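Local coordinates for vanadium-dependent bromoperoxidase (Corallina officinalis, PDB 1QHB), which catalyses the bromination of organic substrates with bromide and hydrogen peroxide, using bound vanadate, as a calcium-stabilised dodecamer, at residues L237-I242 and D507-V512; P229-G234 and L534-D539; E39-R44 and P51-S56; E154-M159 and D432-E437. All coordinates share one frame; numbering follows the deposited sequence.

Interaction 1: L237-I242 and D507-V512; sequences LSQFII and DQVFEV
The side-chain amide of Gln239 and the ring of Phe510 are the flat groups here, and they meet at an edge: Gln239 OE1 lies at the rim of the ring, near its plane, 3.9 Å from Phe510 CD2. The amide itself engages the backbone of Phe510 through both of its polar atoms. Phe510 N gives its hydrogen to Gln239 OE1 at 3.0 Å, with an N-H...O angle of 163° and the donor tilted out of the amide carbonyl plane. In return, Gln239 NE2 donates to Phe510 O at 3.1 Å, within the plane of its own amide and onto a lone pair of that oxygen. A bend at chi2 (-62°) turns the Gln239 chain so that the OE1 and NE2 edge of the amide meets the backbone of Phe510. Val509 CG1 touches the amide at NE2, 3.7 Å away. A water donates to Gln239 OE1 and to Gln508 O, joining the two carbonyl oxygens.

Further along, Ile242 CD1 packs on Phe510 O, while Ile242 CG2 meets Val512 CG2 at 4.0 Å. Strand 510-512 pairs on through Glu511 with Val520, and the loop is tied to helix 530-548 through Ser238 and Glu533.

Two opposed bonds to one residue fix the rotation of the amide: exchanging its oxygen and nitrogen would set like groups against each other. A glutamine thereby satisfies the N-H and the carbonyl of Phe510 much as a neighbouring strand would.

Interaction 2: P229-G234 and L534-D539; sequences PGSEVG and LNKLAD
Ser231, in a type I beta turn running from Gly230 to Val233, comes up against the side of helix 530-548 at Lys536, where the two CA atoms are 4.4 Å apart. Three polar side-chain bonds join turn and helix. Ser231 OG donates to Asp539 OD2 at 2.6 Å, using the anti lone pair of that oxygen. Asn535 ND2 reaches Pro229 O over 2.8 Å with an N-H...O angle of 166°; the acceptor lies in the amide plane and the donor in the carbonyl plane, so the bond is flat from both ends. Lys536 NZ donates to Val233 O at 2.8 Å, nearly along the C=O axis. The lysine chain leaves with CG anti to the backbone N and bends at chi3 (-69°), which carries CE past Gly230 O at 3.5 Å before NZ arrives at Val233.

A second shell holds these groups. Asp539 OD2 also accepts from Leu228 N, Asn535 OD1 from Lys497 of helix 484-499, and Lys536 NZ forms a salt bridge with Glu533 and bonds to Pro235 O. The ammonium is thus gripped by two carbonyls and a carboxylate, which would probably favour its charged form. Asp539 stands about 11 Å, side chain to side chain, from both Ser483 and His485, residues of the vanadate-binding site, so the contact lies near that site but does not form part of it.

At the backbone angles of Gly230 and Gly234 a CB would press on the preceding carbonyl oxygen, and on Gly234 it would also come within 3.6 Å of Lys536 NZ.

Interaction 3: E39-R44 and P51-S56; sequences EELLYR and PSFIGS
Hydrogen bonds join the backbones at Tyr43 and Ser52, where Ser52 N donates to Tyr43 O at 2.9 Å; Ser52 OG adds a weak bond to the same oxygen. Water extends this link, one molecule donating to Glu40 O and Tyr43 O and accepting from Phe53 N. Another donates to Glu39 OE1 and Gly55 O.

Among apolar contacts, Leu41 runs alongside Phe53, its CD2 3.7 Å from Phe53 CE1. Ile54 lies across Tyr43, nearly perpendicular, its CG1 3.8 Å from Tyr43 CD2. The phenol is held from its own segment, Tyr43 OH donating to Glu39 OE2 at 2.5 Å.

In the charged group, one face of the Arg44 guanidinium covers Pro51, with NH2 3.6 Å from Pro51 CD. Bends at chi2 and chi3 fold it back so that NH1 donates to Leu41 O, while NH2 bridges to Asp501 of the second subunit. An alanine at Arg44 would take away the group lying over Pro51 and the bond to Leu41 O, and would probably leave that aspartate without this cationic partner.

A single beta bridge, Arg44 with Pro51, and a type I turn at Phe53-Ser56 fold the loop between helices 11-28 and 72-84, which meets a second subunit through Arg44.

Interaction 4: E154-M159 and D432-E437; sequences ELIAEM and DVLVEE
Val433 and Leu434 meet Ile156 across a helix pair whose local axes approach to 9.9 Å and cross at -44°. Val433 comes first, its CG1 touching Ile156 CD1 at 4.1 Å near the exposed margin.

Leu434 gives its helix most of its share of the contact, as Ile156 does for the other. Its CG is anti to the backbone N (chi1 170°), directing both methyls at the other helix: CD2 meets Leu155 CD1 at 3.6 Å, and CD1 packs over the backbone at Ile156 CA, 3.8 Å away. Leu434 CD1 also touches Met159 CB at 4.2 Å, one helical turn beyond Leu155. The side chains of Ile156 and Leu434 run antiparallel alongside one another, and Ile414 of helix 407-422 also packs on Leu434.

Glu437, a turn after Val433, offers only its aliphatic root: CB lies 3.9 Å from Ile156 CG2. Ile156 therefore spreads its branches, CD1 to Val433, CG1 to Leu434 and CG2 to Glu437. An alanine at Ile156 would probably open a gap beside Leu434 and leave Val433 and Glu437 without their apolar partner.

No hydrogen bond joins the segments, which meet through carbon-to-carbon contacts. Glu154 and Glu158 pair with Arg213 and Arg404, away from the contact, so segments 154-159 and 432-437 meet through apolar groups.

From the N terminus, interaction 3 closes first, a short loop with six residues between its segments, ahead of helix 72-84 and before any other contact opens. Helix 153-167 then begins interaction 4, which closes at helix 432-437. Within that span the loop after helix 208-213 supplies residues 229-234 and 237-242, whose partners come later in the chain, so interactions 1 and 2 both cross interaction 4. Interaction 1 closes at strand 510-512 before interaction 2 closes on helix 530-548, and is nested within it. These two touch, Ser238 N lying 3.5 Å from Lys536 CD. Interactions 3 and 4, centres 18 Å apart, do not touch; interactions 1 and 2 lie across the chain's centre from interaction 3.

Interaction 1: L237-I242 and D507-V512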
# COMPACT_ATOMS: atom_id res chain seq x y z
N LEU A 237 10.41 -49.30 31.28
CA LEU A 237 9.25 -48.45 31.39
C LEU A 237 9.53 -47.17 32.17
O LEU A 237 10.21 -47.08 33.20
CB LEU A 237 8.07 -49.16 32.05
CG LEU A 237 7.51 -50.35 31.27
CD1 LEU A 237 6.60 -51.17 32.17
CD2 LEU A 237 6.74 -49.94 30.03
N SER A 238 8.99 -46.10 31.57
CA SER A 238 9.15 -44.78 32.15
C SER A 238 8.51 -44.85 33.50
O SER A 238 7.39 -45.41 33.62
CB SER A 238 8.41 -43.76 31.24
OG SER A 238 8.34 -42.50 31.93
N GLN A 239 9.03 -44.13 34.50
CA GLN A 239 8.36 -44.08 35.79
C GLN A 239 6.95 -43.55 35.64
O GLN A 239 6.02 -43.88 36.39
CB GLN A 239 9.11 -43.12 36.76
CG GLN A 239 10.54 -43.58 37.07
CD GLN A 239 10.50 -44.94 37.78
OE1 GLN A 239 9.98 -45.06 38.89
NE2 GLN A 239 11.02 -45.92 37.04
N PHE A 240 6.71 -42.66 34.69
CA PHE A 240 5.45 -41.96 34.53
C PHE A 240 4.28 -42.80 34.03
O PHE A 240 3.13 -42.29 34.08
CB PHE A 240 5.66 -40.74 33.59
CG PHE A 240 6.60 -39.72 34.17
CD1 PHE A 240 6.43 -39.19 35.43
CD2 PHE A 240 7.69 -39.29 33.44
CE1 PHE A 240 7.30 -38.23 35.92
CE2 PHE A 240 8.58 -38.36 33.94
CZ PHE A 240 8.40 -37.83 35.18
N ILE A 241 4.54 -44.01 33.57
CA ILE A 241 3.46 -44.90 33.15
C ILE A 241 3.19 -46.01 34.16
O ILE A 241 2.26 -46.80 33.93
CB ILE A 241 3.72 -45.42 31.72
CG1 ILE A 241 2.40 -45.70 30.95
CG2 ILE A 241 4.71 -46.55 31.61
CD1 ILE A 241 2.64 -46.06 29.54
N ILE A 242 3.88 -46.04 35.30
CA ILE A 242 3.64 -47.02 36.33
C ILE A 242 3.49 -46.42 37.72
O ILE A 242 2.79 -47.04 38.53
CB ILE A 242 4.74 -48.09 36.49
CG1 ILE A 242 6.13 -47.46 36.64
CG2 ILE A 242 4.67 -49.10 35.36
CD1 ILE A 242 7.21 -48.50 36.90
N ASP A 507 15.05 -39.46 42.33
CA ASP A 507 15.84 -40.36 43.14
C ASP A 507 15.20 -41.70 43.48
O ASP A 507 15.93 -42.62 43.85
CB ASP A 507 16.20 -39.65 44.46
CG ASP A 507 16.99 -38.38 44.21
OD1 ASP A 507 17.94 -38.43 43.40
OD2 ASP A 507 16.65 -37.35 44.82
N GLN A 508 13.89 -41.86 43.39
CA GLN A 508 13.20 -43.11 43.68
C GLN A 508 12.86 -43.79 42.36
O GLN A 508 12.15 -43.21 41.52
CB GLN A 508 11.91 -42.87 44.44
CG GLN A 508 11.95 -42.28 45.83
CD GLN A 508 10.53 -42.26 46.40
OE1 GLN A 508 9.62 -41.61 45.89
NE2 GLN A 508 10.33 -43.02 47.48
N VAL A 509 13.44 -44.94 42.11
CA VAL A 509 13.25 -45.67 40.89
C VAL A 509 12.50 -46.96 41.18
O VAL A 509 12.93 -47.75 42.01
CB VAL A 509 14.56 -45.99 40.16
CG1 VAL A 509 14.30 -46.49 38.74
CG2 VAL A 509 15.44 -44.75 40.06
N PHE A 510 11.35 -47.13 40.52
CA PHE A 510 10.52 -48.29 40.71
C PHE A 510 10.39 -49.13 39.46
O PHE A 510 10.56 -48.63 38.38
CB PHE A 510 9.11 -47.86 41.10
CG PHE A 510 9.05 -47.25 42.47
CD1 PHE A 510 9.07 -48.05 43.60
CD2 PHE A 510 9.04 -45.88 42.60
CE1 PHE A 510 9.06 -47.46 44.86
CE2 PHE A 510 9.02 -45.29 43.85
CZ PHE A 510 9.02 -46.08 44.99
N GLU A 511 10.05 -50.37 39.61
CA GLU A 511 9.77 -51.30 38.51
C GLU A 511 8.57 -52.17 38.97
O GLU A 511 8.28 -52.15 40.18
CB GLU A 511 10.92 -52.22 38.24
CG GLU A 511 12.09 -51.64 37.47
CD GLU A 511 13.24 -52.64 37.44
OE1 GLU A 511 12.98 -53.71 36.85
OE2 GLU A 511 14.33 -52.35 37.98
N VAL A 512 8.05 -52.97 38.07
CA VAL A 512 6.92 -53.84 38.43
C VAL A 512 7.53 -55.15 38.96
O VAL A 512 8.46 -55.71 38.40
CB VAL A 512 5.97 -54.05 37.25
CG1 VAL A 512 4.86 -55.05 37.55
CG2 VAL A 512 5.30 -52.75 36.78
O HOH W 1 9.74 -42.83 40.44

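Interaction 2: P229-G234 and L534-D539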
# COMPACT_ATOMS: atom_id res chain seq x y z
N PRO A 229 17.45 -39.86 23.98
CA PRO A 229 18.33 -39.78 25.12
C PRO A 229 17.51 -40.05 26.39
O PRO A 229 16.52 -39.34 26.60
CB PRO A 229 18.90 -38.36 25.12
CG PRO A 229 18.60 -37.85 23.77
CD PRO A 229 17.47 -38.62 23.15
N GLY A 230 17.97 -41.02 27.16
CA GLY A 230 17.23 -41.30 28.42
C GLY A 230 16.54 -42.66 28.32
O GLY A 230 16.41 -43.34 29.35
N SER A 231 16.10 -43.07 27.13
CA SER A 231 15.45 -44.34 26.95
C SER A 231 16.28 -45.57 27.27
O SER A 231 15.72 -46.61 27.66
CB SER A 231 14.94 -44.53 25.50
OG SER A 231 13.82 -43.66 25.36
N GLU A 232 17.60 -45.49 27.11
CA GLU A 232 18.47 -46.61 27.41
C GLU A 232 19.03 -46.65 28.80
O GLU A 232 19.74 -47.59 29.13
CB GLU A 232 19.59 -46.69 26.34
CG GLU A 232 18.88 -47.24 25.10
CD GLU A 232 19.65 -47.34 23.82
OE1 GLU A 232 20.84 -47.69 23.81
OE2 GLU A 232 19.05 -47.10 22.75
N VAL A 233 18.61 -45.72 29.67
CA VAL A 233 19.10 -45.71 31.04
C VAL A 233 18.09 -46.32 31.96
O VAL A 233 16.96 -45.82 31.94
CB VAL A 233 19.34 -44.25 31.50
CG1 VAL A 233 19.83 -44.22 32.95
CG2 VAL A 233 20.36 -43.56 30.60
N GLY A 234 18.42 -47.30 32.78
CA GLY A 234 17.43 -47.73 33.77
C GLY A 234 16.40 -48.67 33.17
O GLY A 234 16.55 -49.31 32.12
N LEU A 534 10.82 -38.51 30.40
CA LEU A 534 9.74 -38.01 29.51
C LEU A 534 10.05 -38.49 28.11
O LEU A 534 9.19 -39.00 27.36
CB LEU A 534 9.62 -36.50 29.54
CG LEU A 534 8.97 -35.89 30.79
CD1 LEU A 534 9.15 -34.36 30.78
CD2 LEU A 534 7.49 -36.25 30.86
N ASN A 535 11.34 -38.45 27.73
CA ASN A 535 11.78 -39.00 26.46
C ASN A 535 11.49 -40.49 26.46
O ASN A 535 11.00 -41.07 25.49
CB ASN A 535 13.28 -38.78 26.17
CG ASN A 535 13.68 -37.36 25.84
OD1 ASN A 535 12.88 -36.45 25.59
ND2 ASN A 535 14.99 -37.09 25.84
N LYS A 536 11.78 -41.19 27.55
CA LYS A 536 11.49 -42.65 27.64
C LYS A 536 10.01 -42.96 27.41
O LYS A 536 9.63 -43.93 26.76
CB LYS A 536 11.93 -43.15 29.03
CG LYS A 536 11.78 -44.68 29.11
CD LYS A 536 12.24 -45.27 30.42
CE LYS A 536 13.76 -45.17 30.60
NZ LYS A 536 14.22 -45.40 31.99
N LEU A 537 9.13 -42.16 28.04
CA LEU A 537 7.70 -42.29 27.93
C LEU A 537 7.22 -42.11 26.48
O LEU A 537 6.42 -42.91 25.93
CB LEU A 537 7.03 -41.23 28.81
CG LEU A 537 5.49 -41.18 28.83
CD1 LEU A 537 4.92 -42.46 29.40
CD2 LEU A 537 4.99 -40.00 29.66
N ALA A 538 7.76 -41.10 25.80
CA ALA A 538 7.49 -40.93 24.37
C ALA A 538 7.89 -42.17 23.61
O ALA A 538 7.13 -42.71 22.81
CB ALA A 538 8.23 -39.72 23.79
N ASP A 539 9.11 -42.68 23.92
CA ASP A 539 9.54 -43.91 23.26
C ASP A 539 8.65 -45.09 23.64
O ASP A 539 8.42 -45.94 22.77
CB ASP A 539 11.01 -44.19 23.55
CG ASP A 539 12.00 -43.75 22.51
OD1 ASP A 539 11.63 -43.62 21.30
OD2 ASP A 539 13.19 -43.53 22.85

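Interaction 3: E39-R44 and P51-S56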
# COMPACT_ATOMS: atom_id res chain seq x y z
N GLU A 39 8.88 -45.85 -4.40
CA GLU A 39 8.33 -47.18 -4.52
C GLU A 39 6.96 -47.23 -5.15
O GLU A 39 6.57 -48.21 -5.80
CB GLU A 39 8.15 -47.84 -3.14
CG GLU A 39 9.36 -48.70 -2.84
CD GLU A 39 9.25 -49.34 -1.47
OE1 GLU A 39 8.65 -48.75 -0.57
OE2 GLU A 39 9.81 -50.44 -1.40
N GLU A 40 6.22 -46.16 -4.90
CA GLU A 40 4.84 -46.13 -5.29
C GLU A 40 4.55 -46.70 -6.67
O GLU A 40 3.58 -47.47 -6.83
CB GLU A 40 4.30 -44.73 -5.11
CG GLU A 40 2.79 -44.69 -5.27
CD GLU A 40 2.10 -43.57 -4.56
OE1 GLU A 40 2.09 -43.54 -3.30
OE2 GLU A 40 1.49 -42.72 -5.26
N LEU A 41 5.22 -46.22 -7.68
CA LEU A 41 4.97 -46.65 -9.04
C LEU A 41 6.07 -47.56 -9.56
O LEU A 41 5.94 -47.90 -10.75
CB LEU A 41 4.94 -45.44 -10.02
CG LEU A 41 3.82 -44.44 -9.75
CD1 LEU A 41 4.00 -43.20 -10.61
CD2 LEU A 41 2.47 -45.10 -9.99
N LEU A 42 7.04 -47.86 -8.70
CA LEU A 42 8.13 -48.74 -9.13
C LEU A 42 7.65 -50.15 -9.44
O LEU A 42 7.98 -50.68 -10.51
CB LEU A 42 9.24 -48.75 -8.05
CG LEU A 42 10.48 -49.61 -8.29
CD1 LEU A 42 11.25 -49.20 -9.53
CD2 LEU A 42 11.44 -49.60 -7.10
N TYR A 43 6.95 -50.83 -8.54
CA TYR A 43 6.62 -52.24 -8.69
C TYR A 43 5.52 -52.43 -9.72
O TYR A 43 4.50 -51.72 -9.78
CB TYR A 43 6.26 -52.92 -7.34
CG TYR A 43 7.34 -52.63 -6.31
CD1 TYR A 43 8.67 -53.01 -6.53
CD2 TYR A 43 7.05 -51.91 -5.18
CE1 TYR A 43 9.66 -52.70 -5.60
CE2 TYR A 43 8.04 -51.63 -4.23
CZ TYR A 43 9.32 -52.03 -4.44
OH TYR A 43 10.30 -51.73 -3.51
N ARG A 44 5.85 -53.31 -10.70
CA ARG A 44 4.87 -53.51 -11.77
C ARG A 44 4.27 -54.91 -11.78
O ARG A 44 4.88 -55.86 -11.32
CB ARG A 44 5.50 -53.30 -13.14
CG ARG A 44 6.49 -52.12 -13.22
CD ARG A 44 5.77 -50.81 -12.91
NE ARG A 44 4.85 -50.43 -14.00
CZ ARG A 44 4.45 -49.17 -14.20
NH1 ARG A 44 4.84 -48.16 -13.39
NH2 ARG A 44 3.66 -48.84 -15.21
N PRO A 51 1.35 -50.56 -12.68
CA PRO A 51 1.88 -50.49 -11.33
C PRO A 51 1.02 -51.41 -10.48
O PRO A 51 -0.22 -51.44 -10.63
CB PRO A 51 1.81 -49.02 -10.96
CG PRO A 51 0.81 -48.39 -11.88
CD PRO A 51 0.76 -49.24 -13.13
N SER A 52 1.67 -52.19 -9.61
CA SER A 52 0.90 -53.11 -8.77
C SER A 52 0.58 -52.54 -7.39
O SER A 52 -0.29 -53.07 -6.68
CB SER A 52 1.74 -54.39 -8.60
OG SER A 52 2.98 -54.00 -7.96
N PHE A 53 1.33 -51.52 -6.96
CA PHE A 53 1.14 -50.85 -5.69
C PHE A 53 1.37 -51.74 -4.49
O PHE A 53 0.85 -51.39 -3.44
CB PHE A 53 -0.27 -50.25 -5.65
CG PHE A 53 -0.40 -49.13 -6.65
CD1 PHE A 53 0.41 -48.01 -6.60
CD2 PHE A 53 -1.34 -49.24 -7.67
CE1 PHE A 53 0.33 -46.99 -7.57
CE2 PHE A 53 -1.45 -48.24 -8.63
CZ PHE A 53 -0.60 -47.12 -8.57
N ILE A 54 2.24 -52.77 -4.54
CA ILE A 54 2.46 -53.66 -3.42
C ILE A 54 3.21 -53.02 -2.26
O ILE A 54 3.26 -53.61 -1.16
CB ILE A 54 3.23 -54.96 -3.83
CG1 ILE A 54 4.61 -54.68 -4.39
CG2 ILE A 54 2.42 -55.81 -4.84
CD1 ILE A 54 5.46 -55.88 -4.70
N GLY A 55 3.88 -51.88 -2.49
CA GLY A 55 4.68 -51.31 -1.37
C GLY A 55 3.90 -50.11 -0.82
O GLY A 55 4.46 -49.36 -0.01
N SER A 56 2.63 -49.99 -1.21
CA SER A 56 1.81 -48.87 -0.81
C SER A 56 0.63 -49.23 0.08
O SER A 56 0.11 -50.35 0.03
CB SER A 56 1.18 -48.19 -2.08
OG SER A 56 2.27 -47.76 -2.91
O HOH W 2 4.14 -49.71 -4.35
O HOH W 3 6.31 -47.32 0.26
O HOH W 4 3.24 -45.56 -1.79
O HOH W 5 3.48 -50.14 -7.86

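Interaction 4: E154-M159 and D432-E437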
# COMPACT_ATOMS: atom_id res chain seq x y z
N GLU A 154 17.57 -51.94 5.95
CA GLU A 154 16.77 -51.34 6.99
C GLU A 154 15.41 -52.01 7.26
O GLU A 154 14.96 -52.29 8.39
CB GLU A 154 16.50 -49.87 6.73
CG GLU A 154 15.96 -49.18 7.99
CD GLU A 154 15.96 -47.66 7.91
OE1 GLU A 154 16.28 -47.13 6.82
OE2 GLU A 154 15.66 -47.08 8.95
N LEU A 155 14.66 -52.27 6.18
CA LEU A 155 13.32 -52.84 6.29
C LEU A 155 13.43 -54.28 6.77
O LEU A 155 12.64 -54.79 7.60
CB LEU A 155 12.63 -52.71 4.93
CG LEU A 155 11.18 -53.13 4.73
CD1 LEU A 155 11.10 -54.63 4.48
CD2 LEU A 155 10.29 -52.80 5.91
N ILE A 156 14.45 -54.98 6.26
CA ILE A 156 14.69 -56.35 6.70
C ILE A 156 14.83 -56.38 8.22
O ILE A 156 14.14 -57.15 8.90
CB ILE A 156 15.92 -56.95 6.01
CG1 ILE A 156 15.66 -57.10 4.51
CG2 ILE A 156 16.26 -58.30 6.65
CD1 ILE A 156 16.94 -57.35 3.75
N ALA A 157 15.72 -55.53 8.75
CA ALA A 157 15.87 -55.44 10.20
C ALA A 157 14.59 -54.97 10.88
O ALA A 157 14.40 -55.36 12.02
CB ALA A 157 16.95 -54.40 10.54
N GLU A 158 13.81 -54.04 10.37
CA GLU A 158 12.58 -53.58 10.98
C GLU A 158 11.59 -54.75 11.05
O GLU A 158 10.90 -54.83 12.09
CB GLU A 158 11.96 -52.46 10.12
CG GLU A 158 12.74 -51.14 10.37
CD GLU A 158 12.12 -49.95 9.69
OE1 GLU A 158 11.36 -50.08 8.69
OE2 GLU A 158 12.38 -48.82 10.14
N MET A 159 11.45 -55.52 9.97
CA MET A 159 10.51 -56.64 10.00
C MET A 159 10.96 -57.73 10.98
O MET A 159 10.16 -58.22 11.77
CB MET A 159 10.26 -57.27 8.64
CG MET A 159 9.40 -56.43 7.71
SD MET A 159 7.85 -55.91 8.45
CE MET A 159 6.92 -57.42 8.55
N ASP A 432 12.22 -61.32 -2.23
CA ASP A 432 12.93 -62.59 -2.08
C ASP A 432 14.03 -62.51 -1.03
O ASP A 432 14.32 -63.41 -0.24
CB ASP A 432 13.64 -62.94 -3.41
CG ASP A 432 12.74 -63.63 -4.41
OD1 ASP A 432 11.56 -63.90 -4.13
OD2 ASP A 432 13.24 -63.89 -5.53
N VAL A 433 14.76 -61.39 -1.04
CA VAL A 433 15.85 -61.22 -0.08
C VAL A 433 15.32 -61.00 1.33
O VAL A 433 15.89 -61.51 2.28
CB VAL A 433 16.72 -60.06 -0.54
CG1 VAL A 433 17.82 -59.73 0.47
CG2 VAL A 433 17.34 -60.43 -1.88
N LEU A 434 14.19 -60.32 1.45
CA LEU A 434 13.57 -60.11 2.77
C LEU A 434 13.19 -61.49 3.32
O LEU A 434 13.55 -61.83 4.45
CB LEU A 434 12.39 -59.17 2.56
CG LEU A 434 11.37 -58.89 3.65
CD1 LEU A 434 11.96 -58.30 4.91
CD2 LEU A 434 10.32 -57.91 3.12
N VAL A 435 12.58 -62.34 2.49
CA VAL A 435 12.21 -63.69 2.96
C VAL A 435 13.44 -64.52 3.27
O VAL A 435 13.49 -65.15 4.33
CB VAL A 435 11.32 -64.40 1.92
CG1 VAL A 435 11.11 -65.87 2.23
CG2 VAL A 435 9.99 -63.69 1.81
N GLU A 436 14.48 -64.49 2.42
CA GLU A 436 15.64 -65.33 2.70
C GLU A 436 16.32 -64.98 4.01
O GLU A 436 16.70 -65.87 4.78
CB GLU A 436 16.62 -65.20 1.54
CG GLU A 436 17.92 -65.96 1.75
CD GLU A 436 18.96 -65.50 0.75
OE1 GLU A 436 18.70 -65.64 -0.47
OE2 GLU A 436 20.02 -64.99 1.16
N GLU A 437 16.54 -63.69 4.27
CA GLU A 437 17.22 -63.28 5.49
C GLU A 437 16.43 -63.49 6.77
O GLU A 437 17.11 -63.50 7.80
CB GLU A 437 17.53 -61.78 5.45
CG GLU A 437 18.17 -61.37 4.14
CD GLU A 437 19.67 -61.21 4.24
OE1 GLU A 437 20.27 -61.64 5.24
OE2 GLU A 437 20.18 -60.60 3.27